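Long-range contacts in dioxygenase (Pseudomonas brassicacearum, PDB 5V2D), which probably splits the central double bond of lignin-derived stilbenes with molecular oxygen at a non-haem iron centre: residues A34-S39 with P407-N412; Q64-P69 with R491-G496; D84-G89 with R101-T106; T139-V144 with A153-A158; C371-C376 with F435-F440. One frame throughout, in Å; residues are numbered along the deposited sequence.

Interaction 1 of 5, residues A34-S39 with P407-N412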
# COMPACT_ATOMS: atom_id res chain seq x y z
N ALA A 34 17.04 10.71 2.05
CA ALA A 34 16.28 10.56 3.28
C ALA A 34 15.18 9.52 3.16
O ALA A 34 14.92 8.78 4.09
CB ALA A 34 15.66 11.88 3.68
N LEU A 35 14.56 9.44 2.02
CA LEU A 35 13.45 8.49 1.86
C LEU A 35 13.97 7.00 1.77
O LEU A 35 13.31 6.12 2.33
CB LEU A 35 12.66 8.80 0.63
CG LEU A 35 11.38 9.61 0.91
CD1 LEU A 35 11.51 10.71 1.87
CD2 LEU A 35 10.60 9.96 -0.31
N TYR A 36 15.04 6.75 1.04
CA TYR A 36 15.38 5.38 0.66
C TYR A 36 16.67 4.81 1.19
O TYR A 36 16.94 3.63 1.04
CB TYR A 36 15.26 5.17 -0.89
CG TYR A 36 13.85 5.48 -1.35
CD1 TYR A 36 12.77 4.64 -1.00
CD2 TYR A 36 13.56 6.62 -2.11
CE1 TYR A 36 11.50 4.92 -1.35
CE2 TYR A 36 12.25 6.90 -2.49
CZ TYR A 36 11.22 6.07 -2.07
OH TYR A 36 9.93 6.32 -2.41
N LYS A 37 17.45 5.60 1.92
CA LYS A 37 18.57 5.04 2.55
C LYS A 37 18.08 3.97 3.54
O LYS A 37 17.08 4.16 4.24
CB LYS A 37 19.36 6.11 3.26
CG LYS A 37 20.61 5.70 3.94
CD LYS A 37 21.25 6.92 4.68
CE LYS A 37 21.59 8.12 3.78
NZ LYS A 37 21.89 9.30 4.65
N PRO A 38 18.80 2.87 3.63
CA PRO A 38 18.35 1.78 4.56
C PRO A 38 18.39 2.27 5.99
O PRO A 38 19.21 3.13 6.32
CB PRO A 38 19.47 0.74 4.38
CG PRO A 38 19.95 0.99 2.91
CD PRO A 38 20.04 2.50 2.90
N SER A 39 17.49 1.77 6.81
CA SER A 39 17.48 2.12 8.26
C SER A 39 17.87 0.90 9.07
O SER A 39 18.94 0.86 9.67
CB SER A 39 16.09 2.61 8.67
OG SER A 39 15.91 2.63 10.04
N PRO A 407 12.75 12.60 -4.97
CA PRO A 407 12.70 11.13 -4.95
C PRO A 407 11.45 10.60 -5.53
O PRO A 407 10.48 11.32 -5.66
CB PRO A 407 12.87 10.80 -3.45
CG PRO A 407 12.45 12.03 -2.74
CD PRO A 407 12.69 13.20 -3.63
N PHE A 408 11.45 9.32 -5.83
CA PHE A 408 10.26 8.54 -6.10
C PHE A 408 9.27 8.63 -4.88
O PHE A 408 9.65 8.62 -3.72
CB PHE A 408 10.71 7.07 -6.32
CG PHE A 408 9.60 6.08 -6.64
CD1 PHE A 408 9.41 4.93 -5.84
CD2 PHE A 408 8.80 6.24 -7.77
CE1 PHE A 408 8.41 3.97 -6.14
CE2 PHE A 408 7.80 5.30 -8.07
CZ PHE A 408 7.61 4.16 -7.27
N GLN A 409 7.98 8.68 -5.19
CA GLN A 409 6.87 8.81 -4.22
C GLN A 409 7.07 10.10 -3.29
O GLN A 409 6.84 10.06 -2.09
CB GLN A 409 6.70 7.52 -3.41
CG GLN A 409 6.09 6.29 -4.17
CD GLN A 409 6.19 4.98 -3.33
OE1 GLN A 409 7.25 4.77 -2.67
NE2 GLN A 409 5.08 4.15 -3.22
N PHE A 410 7.53 11.20 -3.86
CA PHE A 410 7.59 12.47 -3.20
C PHE A 410 6.22 13.20 -3.21
O PHE A 410 5.70 13.50 -4.28
CB PHE A 410 8.67 13.38 -3.86
CG PHE A 410 8.85 14.71 -3.19
CD1 PHE A 410 8.24 15.83 -3.68
CD2 PHE A 410 9.62 14.84 -2.10
CE1 PHE A 410 8.44 17.09 -3.06
CE2 PHE A 410 9.79 16.05 -1.48
CZ PHE A 410 9.17 17.20 -1.99
N PHE A 411 5.66 13.49 -2.03
CA PHE A 411 4.36 14.13 -1.95
C PHE A 411 4.51 15.30 -0.98
O PHE A 411 4.80 15.08 0.18
CB PHE A 411 3.27 13.20 -1.53
CG PHE A 411 3.08 12.05 -2.44
CD1 PHE A 411 2.31 12.19 -3.58
CD2 PHE A 411 3.62 10.81 -2.14
CE1 PHE A 411 2.04 11.11 -4.41
CE2 PHE A 411 3.43 9.74 -3.00
CZ PHE A 411 2.63 9.86 -4.14
N ASN A 412 4.34 16.53 -1.47
CA ASN A 412 4.57 17.71 -0.64
C ASN A 412 3.30 18.35 -0.16
O ASN A 412 3.38 19.42 0.43
CB ASN A 412 5.48 18.75 -1.33
CG ASN A 412 4.95 19.21 -2.67
OD1 ASN A 412 3.86 18.79 -3.10
ND2 ASN A 412 5.74 20.07 -3.38
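The phenol of Tyr36 meets the type II beta turn Pro407-Phe410 with its edge. Tyr36 closes the short helix 33-36. The turn lies in the long loop between strands 387-392 and 413-418 of what is, as in relatives, a seven-bladed beta-propeller. Phe408 O lies in the plane of the tyrosine ring, and Tyr36 OH donates a hydrogen bond to Phe408 O at 2.7 Å. The hydroxyl is not on a lone pair of this oxygen. It stands above the carbonyl plane, 59° out of it.

Gln409 reaches the same hydroxyl. Its side chain runs at about a right angle to the tyrosine, yet the amide and ring planes are nearly coplanar, 14° apart. Gln409 OE1 stops 3.1 Å from Tyr36 OH. An extended chain brings the Gln409 side chain to about 8 Å from the iron, nearest atom to metal.

The ring is held from other sides too. Leu35 CB lies over one face, toward the rim, and Phe80 packs edge-to-face against it. Beside the ring, Leu35 crosses Pro407 at about a right angle, with Leu35 CD2 3.7 Å from Pro407 CG. The same proline touches the ring edge, Pro407 CB being 4.1 Å from Tyr36 CE2. Phe408 has its CG anti to the backbone N (chi1 -179°), which brings its ring near the hydroxyl: Phe408 CD1 is 3.7 Å from Tyr36 OH.

Interaction 2 of 5, residues Q64-P69 with R491-G496; sequences QVAPDP and RMSLHG. With FE (Fe (III) ion), chain E.
The iron-binding segment ending in His495 and Gly496 pairs with Gln64 and Val65 of strand 60-67, in the buried interior of the propeller, close to its iron site. His495 NE2 binds the iron at 2.1 Å. His188, His239, His304 and a water complete the observed ligands, the four-histidine site characteristic of carotenoid-cleaving oxygenases. The His495 ring is held from behind by Glu437, whose OE2 is hydrogen-bonded to His495 ND1.

Two backbone bonds hold the histidine segment to the strand. Val65 N donates to His495 O at 3.1 Å, and Leu494 N donates to Val65 O at 2.9 Å. Next to them, Gln64 and Gly496 form an antiparallel non-hydrogen-bonded pair, with Gln64 CA and Gly496 CA 3.9 Å apart. With its chain extended, Gln64 passes Ser493 CB and donates through NE2 to Leu494 O at 2.8 Å; this bond is bent, 133° at the hydrogen. The hydroxyl of Ser493 turns to Gln436 instead.

Further along, Pro67 CG rests 3.7 Å from Leu494 CD1. Asp68 faces the Arg491 chain, but its nearer polar partners are Ser39 and Arg101. The guanidinium of Arg491 is held on several sides: Pro69 CD lies over one face, NH1 reaches Tyr36 O, and Pro67 O sits at the edge in its plane. Arg491 NH2 donates to Pro67 O at 2.7 Å, coming from well above the carbonyl plane.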
# COMPACT_ATOMS: atom_id res chain seq x y z
N GLN A 64 2.18 0.78 10.78
CA GLN A 64 2.60 1.02 9.40
C GLN A 64 3.70 -0.00 9.04
O GLN A 64 4.46 -0.39 9.92
CB GLN A 64 3.09 2.45 9.26
CG GLN A 64 3.13 2.78 7.73
CD GLN A 64 3.12 4.26 7.28
OE1 GLN A 64 3.60 5.23 7.97
NE2 GLN A 64 2.64 4.43 6.08
N VAL A 65 3.78 -0.42 7.79
CA VAL A 65 4.90 -1.29 7.40
C VAL A 65 5.71 -0.60 6.32
O VAL A 65 5.16 0.03 5.38
CB VAL A 65 4.42 -2.68 6.98
CG1 VAL A 65 3.47 -2.65 5.78
CG2 VAL A 65 5.56 -3.64 6.74
N ALA A 66 7.02 -0.70 6.46
CA ALA A 66 7.97 -0.24 5.50
C ALA A 66 8.87 -1.38 4.99
O ALA A 66 9.47 -2.06 5.77
CB ALA A 66 8.85 0.81 6.10
N PRO A 67 9.08 -1.41 3.69
CA PRO A 67 10.22 -2.18 3.19
C PRO A 67 11.50 -1.59 3.74
O PRO A 67 11.67 -0.37 3.72
CB PRO A 67 10.13 -2.00 1.67
CG PRO A 67 8.75 -1.54 1.41
CD PRO A 67 8.35 -0.73 2.60
N ASP A 68 12.37 -2.43 4.28
CA ASP A 68 13.60 -1.94 4.88
C ASP A 68 14.64 -3.10 4.82
O ASP A 68 14.73 -3.92 5.74
CB ASP A 68 13.35 -1.47 6.29
CG ASP A 68 14.47 -0.56 6.84
OD1 ASP A 68 14.27 -0.06 7.97
OD2 ASP A 68 15.52 -0.27 6.15
N PRO A 69 15.37 -3.22 3.74
CA PRO A 69 16.16 -4.49 3.50
C PRO A 69 17.18 -4.74 4.52
O PRO A 69 17.97 -3.87 4.84
CB PRO A 69 16.81 -4.32 2.12
CG PRO A 69 16.52 -2.95 1.74
CD PRO A 69 15.54 -2.24 2.66
N ARG A 491 12.40 5.39 7.40
CA ARG A 491 12.45 5.16 5.94
C ARG A 491 11.03 5.28 5.35
O ARG A 491 10.03 5.06 6.01
CB ARG A 491 13.01 3.76 5.66
CG ARG A 491 13.42 3.52 4.25
CD ARG A 491 14.21 2.18 4.17
NE ARG A 491 14.90 2.11 2.86
CZ ARG A 491 14.54 1.33 1.83
NH1 ARG A 491 15.26 1.39 0.71
NH2 ARG A 491 13.49 0.48 1.87
N MET A 492 10.96 5.59 4.09
CA MET A 492 9.67 5.59 3.37
C MET A 492 8.99 4.28 3.58
O MET A 492 9.65 3.25 3.56
CB MET A 492 9.87 5.95 1.90
CG MET A 492 8.62 6.01 1.06
SD MET A 492 7.55 7.32 1.70
CE MET A 492 6.16 7.23 0.62
N SER A 493 7.68 4.31 3.75
CA SER A 493 6.86 3.18 4.07
C SER A 493 5.90 2.89 2.93
O SER A 493 5.77 3.65 1.92
CB SER A 493 6.08 3.38 5.37
OG SER A 493 6.97 3.80 6.45
N LEU A 494 5.18 1.82 3.10
CA LEU A 494 4.02 1.56 2.31
C LEU A 494 2.77 1.79 3.17
O LEU A 494 2.61 2.91 3.69
CB LEU A 494 4.14 0.20 1.64
CG LEU A 494 5.11 0.13 0.47
CD1 LEU A 494 5.32 -1.35 -0.02
CD2 LEU A 494 4.73 1.03 -0.68
N HIS A 495 1.90 0.83 3.34
CA HIS A 495 0.59 1.12 3.92
C HIS A 495 0.48 0.95 5.41
O HIS A 495 1.28 0.25 6.01
CB HIS A 495 -0.49 0.25 3.24
CG HIS A 495 -0.53 0.49 1.79
ND1 HIS A 495 -1.05 1.67 1.25
CD2 HIS A 495 -0.15 -0.30 0.73
CE1 HIS A 495 -1.00 1.58 -0.08
NE2 HIS A 495 -0.45 0.41 -0.42
N GLY A 496 -0.47 1.67 6.01
CA GLY A 496 -0.68 1.59 7.45
C GLY A 496 -2.13 1.54 7.81
O GLY A 496 -3.04 1.55 6.91
FE FE E . -0.75 -0.61 -2.25
O HOH W 1 1.24 -0.23 -2.64

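Interaction 3 of 5, residues D84-G89 with R101-T106; sequences DGMVSG and RRYVQT
Met86 starts out with CG anti to the backbone N (chi1 180°), then bends at chi2 (76°) and again at chi3, which folds its methyl back over the ring of Tyr103. Met86 CE stands 3.5 Å from the ring centroid of Tyr103, only 12° off the normal, a CH-pi contact. The sulfur also lies over this face, giving a Met-aromatic contact with Met86 SD 4.1 Å from the same centroid. Arg101 lies against Met86 CG, where the methionine chain makes its first bend. The arginine is extended from CG to NE, and Met86 CG sits 3.4 Å above the guanidinium plane of Arg101, over its centre. Met86 is thus wedged between a ring and a guanidinium.

These residues share one face of the beta hairpin 85-93/96-103, part of a five-stranded antiparallel sheet. Val87 and Arg102 are its hydrogen-bonded pair here: Val87 N donates to Arg102 O at 2.8 Å, and Arg102 N returns a bond to Val87 O. On the other face, Val87 CG2 meets Val104 CG2 at 3.9 Å.

Arg101 NH2 makes a salt bridge to Asp68, NH1 bonds Ile41 O, and NE donates to a water also bound by Met86 O and Ser88 OG. A leucine here would probably uncover Met86 CG and leave Asp68 without this charge mate. Tyr103 OH bonds Asp68 O. Thr106, the N-cap of helix 107-115, shares a second water with Asp84: this water lies 2.7 Å from Asp84 OD1 and 2.7 Å from Thr106 OG1.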
# COMPACT_ATOMS: atom_id res chain seq x y z
N ASP A 84 12.60 -6.25 3.08
CA ASP A 84 12.01 -6.96 4.25
C ASP A 84 11.03 -6.03 4.98
O ASP A 84 11.36 -4.88 5.25
CB ASP A 84 13.10 -7.42 5.17
CG ASP A 84 14.08 -8.35 4.45
OD1 ASP A 84 13.73 -9.53 4.26
OD2 ASP A 84 15.17 -7.87 4.13
N GLY A 85 9.86 -6.56 5.33
CA GLY A 85 8.88 -5.77 6.06
C GLY A 85 9.26 -5.42 7.49
O GLY A 85 9.57 -6.32 8.26
N MET A 86 9.27 -4.13 7.78
CA MET A 86 9.53 -3.56 9.08
C MET A 86 8.30 -2.83 9.58
O MET A 86 7.90 -1.80 8.94
CB MET A 86 10.71 -2.60 8.96
CG MET A 86 11.11 -1.92 10.25
SD MET A 86 12.01 -2.99 11.38
CE MET A 86 13.67 -2.69 10.74
N VAL A 87 7.67 -3.33 10.65
CA VAL A 87 6.43 -2.78 11.12
C VAL A 87 6.70 -1.84 12.27
O VAL A 87 7.44 -2.18 13.19
CB VAL A 87 5.48 -3.92 11.57
CG1 VAL A 87 4.21 -3.39 12.18
CG2 VAL A 87 5.18 -4.85 10.43
N SER A 88 6.05 -0.68 12.21
CA SER A 88 6.10 0.30 13.33
C SER A 88 4.71 0.37 13.92
O SER A 88 3.70 0.32 13.20
CB SER A 88 6.51 1.66 12.80
OG SER A 88 7.91 1.65 12.47
N GLY A 89 4.64 0.49 15.25
CA GLY A 89 3.40 0.76 15.97
C GLY A 89 3.59 1.98 16.86
O GLY A 89 4.42 1.93 17.76
N ARG A 101 9.24 -0.74 16.75
CA ARG A 101 9.52 -0.97 15.33
C ARG A 101 10.26 -2.32 15.28
O ARG A 101 11.29 -2.45 15.97
CB ARG A 101 10.34 0.13 14.76
CG ARG A 101 10.54 0.06 13.25
CD ARG A 101 11.07 1.39 12.72
NE ARG A 101 11.11 1.45 11.26
CZ ARG A 101 12.14 1.35 10.46
NH1 ARG A 101 13.36 1.06 10.92
NH2 ARG A 101 11.92 1.49 9.14
N ARG A 102 9.74 -3.26 14.52
CA ARG A 102 10.29 -4.63 14.46
C ARG A 102 10.13 -5.21 13.05
O ARG A 102 9.11 -4.98 12.39
CB ARG A 102 9.59 -5.62 15.45
CG ARG A 102 9.66 -5.33 16.94
CD ARG A 102 11.10 -5.49 17.49
NE ARG A 102 11.40 -5.53 18.93
CZ ARG A 102 11.78 -4.50 19.72
NH1 ARG A 102 11.80 -3.26 19.29
NH2 ARG A 102 12.09 -4.73 20.99
N TYR A 103 11.08 -6.05 12.67
CA TYR A 103 11.01 -6.80 11.44
C TYR A 103 10.00 -7.89 11.58
O TYR A 103 9.88 -8.53 12.65
CB TYR A 103 12.34 -7.47 11.10
CG TYR A 103 13.32 -6.63 10.29
CD1 TYR A 103 14.56 -6.35 10.76
CD2 TYR A 103 12.94 -6.11 9.04
CE1 TYR A 103 15.46 -5.63 9.99
CE2 TYR A 103 13.86 -5.41 8.28
CZ TYR A 103 15.11 -5.14 8.80
OH TYR A 103 15.98 -4.38 8.04
N VAL A 104 9.25 -8.13 10.52
CA VAL A 104 8.50 -9.39 10.40
C VAL A 104 9.52 -10.54 10.24
O VAL A 104 10.33 -10.53 9.33
CB VAL A 104 7.56 -9.43 9.18
CG1 VAL A 104 6.64 -10.61 9.26
CG2 VAL A 104 6.63 -8.20 9.17
N GLN A 105 9.47 -11.52 11.13
CA GLN A 105 10.44 -12.63 11.06
C GLN A 105 9.94 -13.69 10.07
O GLN A 105 9.64 -14.83 10.43
CB GLN A 105 10.73 -13.20 12.43
CG GLN A 105 11.29 -12.13 13.32
CD GLN A 105 12.33 -12.60 14.28
OE1 GLN A 105 12.49 -13.81 14.52
NE2 GLN A 105 13.06 -11.66 14.86
N THR A 106 9.94 -13.31 8.81
CA THR A 106 9.63 -14.19 7.71
C THR A 106 10.68 -15.29 7.58
O THR A 106 11.82 -15.12 7.98
CB THR A 106 9.56 -13.45 6.36
OG1 THR A 106 10.80 -12.87 6.07
CG2 THR A 106 8.43 -12.37 6.37
O HOH W 2 11.26 -10.39 5.03
O HOH W 3 10.77 -8.80 7.25
O HOH W 4 8.31 0.77 10.01

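Interaction 4 of 5, residues T139-V144 with A153-A158; sequences TANTSV and ALKEDA
Leu154 O is gripped by two successive backbone N-H groups. Thr142 N donates to Leu154 O at 3.0 Å, nearly along the C=O axis. Ser143 N donates to Leu154 O at 3.2 Å from a different direction, with a C=O...N angle of 139°. In return, Leu154 N donates to Ser143 O at 2.8 Å. Two residues facing one make this a classic beta bulge. Beside it, Ala140 CB and Ala153 CB pack 4.1 Å apart. Ala140 O is buried here with no partner in the model.

The bulge opens the hairpin 143-147/150-154, the first two strands of a four-stranded antiparallel sheet, a blade of the propeller. Just before the strand, Thr142 faces the iron. Its CG2 lies anti to the backbone N (chi1 -61° for OG1), which brings the side chain to about 4 Å from the iron, nearest atom to metal. A threonine methyl placed this close to the metal is consistent with carotenoid-cleaving relatives, where such a methyl probably limits access to the iron.

The hydroxyl turns the other way. Thr142 OG1 donates to Asn141 OD1 at 2.9 Å. Lys155, bent at chi2 and chi3, crosses Thr142 at about a right angle and brings NZ to Asn141 OD1 at 3.3 Å, a weak bond. NZ also bonds Phe81 O, and Asn141 ND2 is held by Phe81 O and Gly83 O. A water donates to Thr142 OG1 and to Glu156 OE1, and accepts from Glu156 N at 2.9 Å. Glu156 OE1 is also hydrogen-bonded to ND1 of His239, an iron ligand, which makes Glu156 a second-shell residue.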
# COMPACT_ATOMS: atom_id res chain seq x y z
N THR A 139 8.24 -11.09 1.73
CA THR A 139 8.75 -10.14 2.73
C THR A 139 7.70 -9.48 3.61
O THR A 139 8.05 -8.72 4.48
CB THR A 139 9.48 -8.98 1.98
OG1 THR A 139 8.57 -8.44 0.99
CG2 THR A 139 10.75 -9.50 1.34
N ALA A 140 6.40 -9.76 3.40
CA ALA A 140 5.31 -9.29 4.25
C ALA A 140 5.43 -7.77 4.47
O ALA A 140 5.31 -7.34 5.60
CB ALA A 140 5.33 -10.04 5.56
N ASN A 141 5.67 -7.02 3.39
CA ASN A 141 6.14 -5.63 3.47
C ASN A 141 5.21 -4.52 3.03
O ASN A 141 5.66 -3.37 2.95
CB ASN A 141 7.47 -5.53 2.73
CG ASN A 141 7.34 -5.56 1.25
OD1 ASN A 141 6.28 -5.83 0.72
ND2 ASN A 141 8.46 -5.26 0.56
N THR A 142 3.94 -4.86 2.69
CA THR A 142 3.11 -3.92 1.95
C THR A 142 2.01 -3.29 2.75
O THR A 142 1.81 -2.04 2.67
CB THR A 142 2.58 -4.58 0.66
OG1 THR A 142 3.70 -4.93 -0.14
CG2 THR A 142 1.73 -3.64 -0.14
N SER A 143 1.28 -4.07 3.55
CA SER A 143 0.25 -3.50 4.41
C SER A 143 0.18 -4.20 5.72
O SER A 143 0.69 -5.29 5.91
CB SER A 143 -1.16 -3.67 3.80
OG SER A 143 -1.27 -2.99 2.55
N VAL A 144 -0.54 -3.57 6.65
CA VAL A 144 -0.85 -4.16 7.94
C VAL A 144 -2.31 -3.93 8.23
O VAL A 144 -2.87 -2.90 7.86
CB VAL A 144 0.06 -3.61 9.06
CG1 VAL A 144 1.45 -4.20 9.01
CG2 VAL A 144 0.17 -2.08 9.01
N ALA A 153 0.55 -8.73 8.65
CA ALA A 153 1.49 -8.08 7.75
C ALA A 153 1.40 -8.81 6.43
O ALA A 153 1.56 -10.04 6.34
CB ALA A 153 2.92 -8.15 8.27
N LEU A 154 1.05 -8.06 5.39
CA LEU A 154 0.60 -8.64 4.14
C LEU A 154 1.52 -8.26 2.96
O LEU A 154 2.01 -7.13 2.85
CB LEU A 154 -0.78 -8.18 3.83
CG LEU A 154 -1.81 -8.43 4.93
CD1 LEU A 154 -2.44 -7.07 5.35
CD2 LEU A 154 -2.90 -9.34 4.39
N LYS A 155 1.60 -9.20 2.03
CA LYS A 155 2.16 -8.93 0.76
C LYS A 155 1.57 -9.93 -0.25
O LYS A 155 1.44 -11.07 0.04
CB LYS A 155 3.61 -9.15 0.94
CG LYS A 155 4.45 -9.38 -0.19
CD LYS A 155 4.76 -8.30 -0.93
CE LYS A 155 6.17 -8.52 -1.52
NZ LYS A 155 6.32 -7.21 -2.27
N GLU A 156 1.25 -9.43 -1.41
CA GLU A 156 0.33 -10.08 -2.34
C GLU A 156 0.87 -11.31 -3.05
O GLU A 156 0.15 -11.92 -3.85
CB GLU A 156 -0.18 -9.08 -3.39
CG GLU A 156 0.91 -8.63 -4.41
CD GLU A 156 0.53 -7.29 -5.06
OE1 GLU A 156 0.24 -6.33 -4.32
OE2 GLU A 156 0.50 -7.20 -6.32
N ASP A 157 2.10 -11.70 -2.76
CA ASP A 157 2.72 -12.93 -3.33
C ASP A 157 2.58 -14.12 -2.42
O ASP A 157 3.06 -15.18 -2.74
CB ASP A 157 4.20 -12.72 -3.66
CG ASP A 157 5.06 -12.42 -2.47
OD1 ASP A 157 4.52 -12.12 -1.35
OD2 ASP A 157 6.35 -12.44 -2.65
N ALA A 158 1.92 -13.98 -1.25
CA ALA A 158 1.86 -15.06 -0.29
C ALA A 158 0.78 -14.80 0.75
O ALA A 158 0.16 -13.72 0.75
CB ALA A 158 3.22 -15.23 0.37
O HOH W 5 1.88 -6.66 -2.09

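Interaction 5 of 5, residues C371-C376 with F435-F440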
# COMPACT_ATOMS: atom_id res chain seq x y z
N CYS A 371 -2.41 12.67 -7.49
CA CYS A 371 -2.44 12.30 -6.11
C CYS A 371 -2.32 10.75 -5.95
O CYS A 371 -2.45 10.01 -6.89
CB CYS A 371 -3.76 12.79 -5.50
SG CYS A 371 -5.24 12.21 -6.34
N GLU A 372 -2.07 10.32 -4.73
CA GLU A 372 -1.95 8.88 -4.40
C GLU A 372 -2.05 8.72 -2.87
O GLU A 372 -2.35 9.71 -2.14
CB GLU A 372 -0.70 8.24 -4.99
CG GLU A 372 -1.03 7.22 -6.14
CD GLU A 372 -1.81 5.94 -5.65
OE1 GLU A 372 -2.47 5.20 -6.46
OE2 GLU A 372 -1.72 5.64 -4.41
N PHE A 373 -1.89 7.48 -2.42
CA PHE A 373 -2.11 7.14 -1.06
C PHE A 373 -3.41 7.67 -0.47
O PHE A 373 -3.42 8.26 0.63
CB PHE A 373 -0.88 7.50 -0.18
CG PHE A 373 0.33 6.60 -0.42
CD1 PHE A 373 0.33 5.30 0.00
CD2 PHE A 373 1.43 7.09 -1.08
CE1 PHE A 373 1.42 4.49 -0.15
CE2 PHE A 373 2.58 6.31 -1.21
CZ PHE A 373 2.57 4.98 -0.74
N PRO A 374 -4.52 7.39 -1.10
CA PRO A 374 -5.82 7.84 -0.62
C PRO A 374 -6.28 7.17 0.64
O PRO A 374 -5.95 6.03 0.91
CB PRO A 374 -6.79 7.41 -1.76
CG PRO A 374 -6.10 6.20 -2.35
CD PRO A 374 -4.65 6.53 -2.30
N ARG A 375 -7.05 7.87 1.44
CA ARG A 375 -7.64 7.27 2.66
C ARG A 375 -9.03 7.83 2.82
O ARG A 375 -9.19 9.08 2.84
CB ARG A 375 -6.82 7.78 3.85
CG ARG A 375 -7.34 7.49 5.24
CD ARG A 375 -7.32 5.97 5.50
NE ARG A 375 -5.92 5.58 5.62
CZ ARG A 375 -5.55 4.31 5.83
NH1 ARG A 375 -6.47 3.39 5.94
NH2 ARG A 375 -4.30 3.96 5.89
N CYS A 376 -10.03 6.99 2.95
CA CYS A 376 -11.34 7.48 3.35
C CYS A 376 -11.55 7.17 4.84
O CYS A 376 -10.79 6.41 5.44
CB CYS A 376 -12.45 6.87 2.52
SG CYS A 376 -12.66 5.15 2.77
N PHE A 435 5.46 13.63 2.71
CA PHE A 435 4.60 12.80 3.51
C PHE A 435 4.65 11.30 3.15
O PHE A 435 4.93 10.93 2.05
CB PHE A 435 3.19 13.24 3.35
CG PHE A 435 2.94 14.66 3.83
CD1 PHE A 435 2.77 14.95 5.15
CD2 PHE A 435 2.82 15.69 2.89
CE1 PHE A 435 2.56 16.26 5.57
CE2 PHE A 435 2.61 16.99 3.29
CZ PHE A 435 2.47 17.26 4.66
N GLN A 436 4.26 10.51 4.15
CA GLN A 436 3.95 9.09 3.98
C GLN A 436 2.44 8.95 4.17
O GLN A 436 1.69 9.92 4.49
CB GLN A 436 4.73 8.21 4.92
CG GLN A 436 6.21 8.53 4.95
CD GLN A 436 7.06 7.41 5.57
OE1 GLN A 436 6.60 6.31 5.75
NE2 GLN A 436 8.31 7.75 6.00
N GLU A 437 1.95 7.75 3.85
CA GLU A 437 0.52 7.52 3.82
C GLU A 437 -0.21 7.93 5.10
O GLU A 437 0.16 7.50 6.20
CB GLU A 437 0.20 6.05 3.59
CG GLU A 437 -1.31 5.79 3.47
CD GLU A 437 -1.68 4.30 3.39
OE1 GLU A 437 -1.53 3.63 4.42
OE2 GLU A 437 -2.17 3.80 2.35
N PRO A 438 -1.31 8.67 4.97
CA PRO A 438 -2.02 9.06 6.18
C PRO A 438 -3.06 8.07 6.67
O PRO A 438 -3.61 7.29 5.91
CB PRO A 438 -2.72 10.39 5.70
CG PRO A 438 -3.09 10.08 4.28
CD PRO A 438 -1.85 9.30 3.75
N ILE A 439 -3.39 8.19 7.96
CA ILE A 439 -4.58 7.58 8.51
C ILE A 439 -5.55 8.67 8.97
O ILE A 439 -5.17 9.83 9.20
CB ILE A 439 -4.32 6.68 9.68
CG1 ILE A 439 -3.37 7.36 10.70
CG2 ILE A 439 -3.71 5.36 9.22
CD1 ILE A 439 -3.52 6.79 12.09
N PHE A 440 -6.81 8.27 9.13
CA PHE A 440 -7.84 9.11 9.68
C PHE A 440 -8.35 8.53 11.00
O PHE A 440 -8.61 7.33 11.07
CB PHE A 440 -8.99 9.32 8.72
CG PHE A 440 -10.18 9.97 9.34
CD1 PHE A 440 -10.16 11.33 9.57
CD2 PHE A 440 -11.28 9.23 9.76
CE1 PHE A 440 -11.26 11.97 10.22
CE2 PHE A 440 -12.35 9.88 10.37
CZ PHE A 440 -12.34 11.22 10.60
O HOH W 6 -3.59 4.46 0.16
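Arg375 is clasped by Glu437, Pro438 and Ile439, and this is the close-fitting end of the contact. Arg375 NE donates to Pro438 O at 2.9 Å, a straight bond (160° at the hydrogen) that arrives in the carbonyl plane on a lone pair. Arg375 NH2 adds a weak bond to the same oxygen. CG anti to the backbone N (chi1 170°), followed by bends at chi2 and chi3, folds the chain round so that both nitrogens face this carbonyl. NH2 also makes a salt bridge, with Arg375 NH2 3.2 Å from Glu437 OE1, though the two flat groups are turned 70° apart. Ile439 CG2 lies over one guanidinium face, and Gly496 O takes a further bond from NH2. A methionine in place of Arg375 would probably leave Pro438 O without its in-plane donor and Glu437 without a charge mate.

The Phe373 end is looser. Its ring stands nearly perpendicular to the Glu437 carboxylate, and Phe373 CD1 touches Glu437 CB at 3.7 Å. Phe373 CB and Pro438 CD are 4.4 Å apart. Phe373 O is buried without a partner. Here a water joins the segments, donating to Pro374 O at 2.9 Å and to Glu437 OE2 at 2.7 Å. Glu437 OE2 also holds His495, while Glu372 OE2 accepts from Phe373 N and from His304. Both glutamates are second-shell residues of the iron site.

No beta pairing links the segments. Strand 371-375 is an edge strand of one four-stranded antiparallel sheet, and strand 433-442 an edge strand of a five-stranded one, where strand 452-460 is its neighbour.

How the interactions relate
Interaction 2 lies at the hub, with the other four touching it. Its centre is about 9 Å from that of interaction 3, which shares its five-stranded sheet, since strands 60-67 and 85-93 are neighbours. Interactions 1, 4 and 5 are centred about 11, 11 and 13 Å from it. Along the chain, interactions 3, 4 and 5 follow in series, all nested within the loop closed by interaction 2, whereas interaction 1 crosses both 2 and 5. Interactions 4 and 5 do not touch each other, yet both bring second-shell residues to the iron. Sequence-distant strands and loops of different sheets thus meet around one metal site.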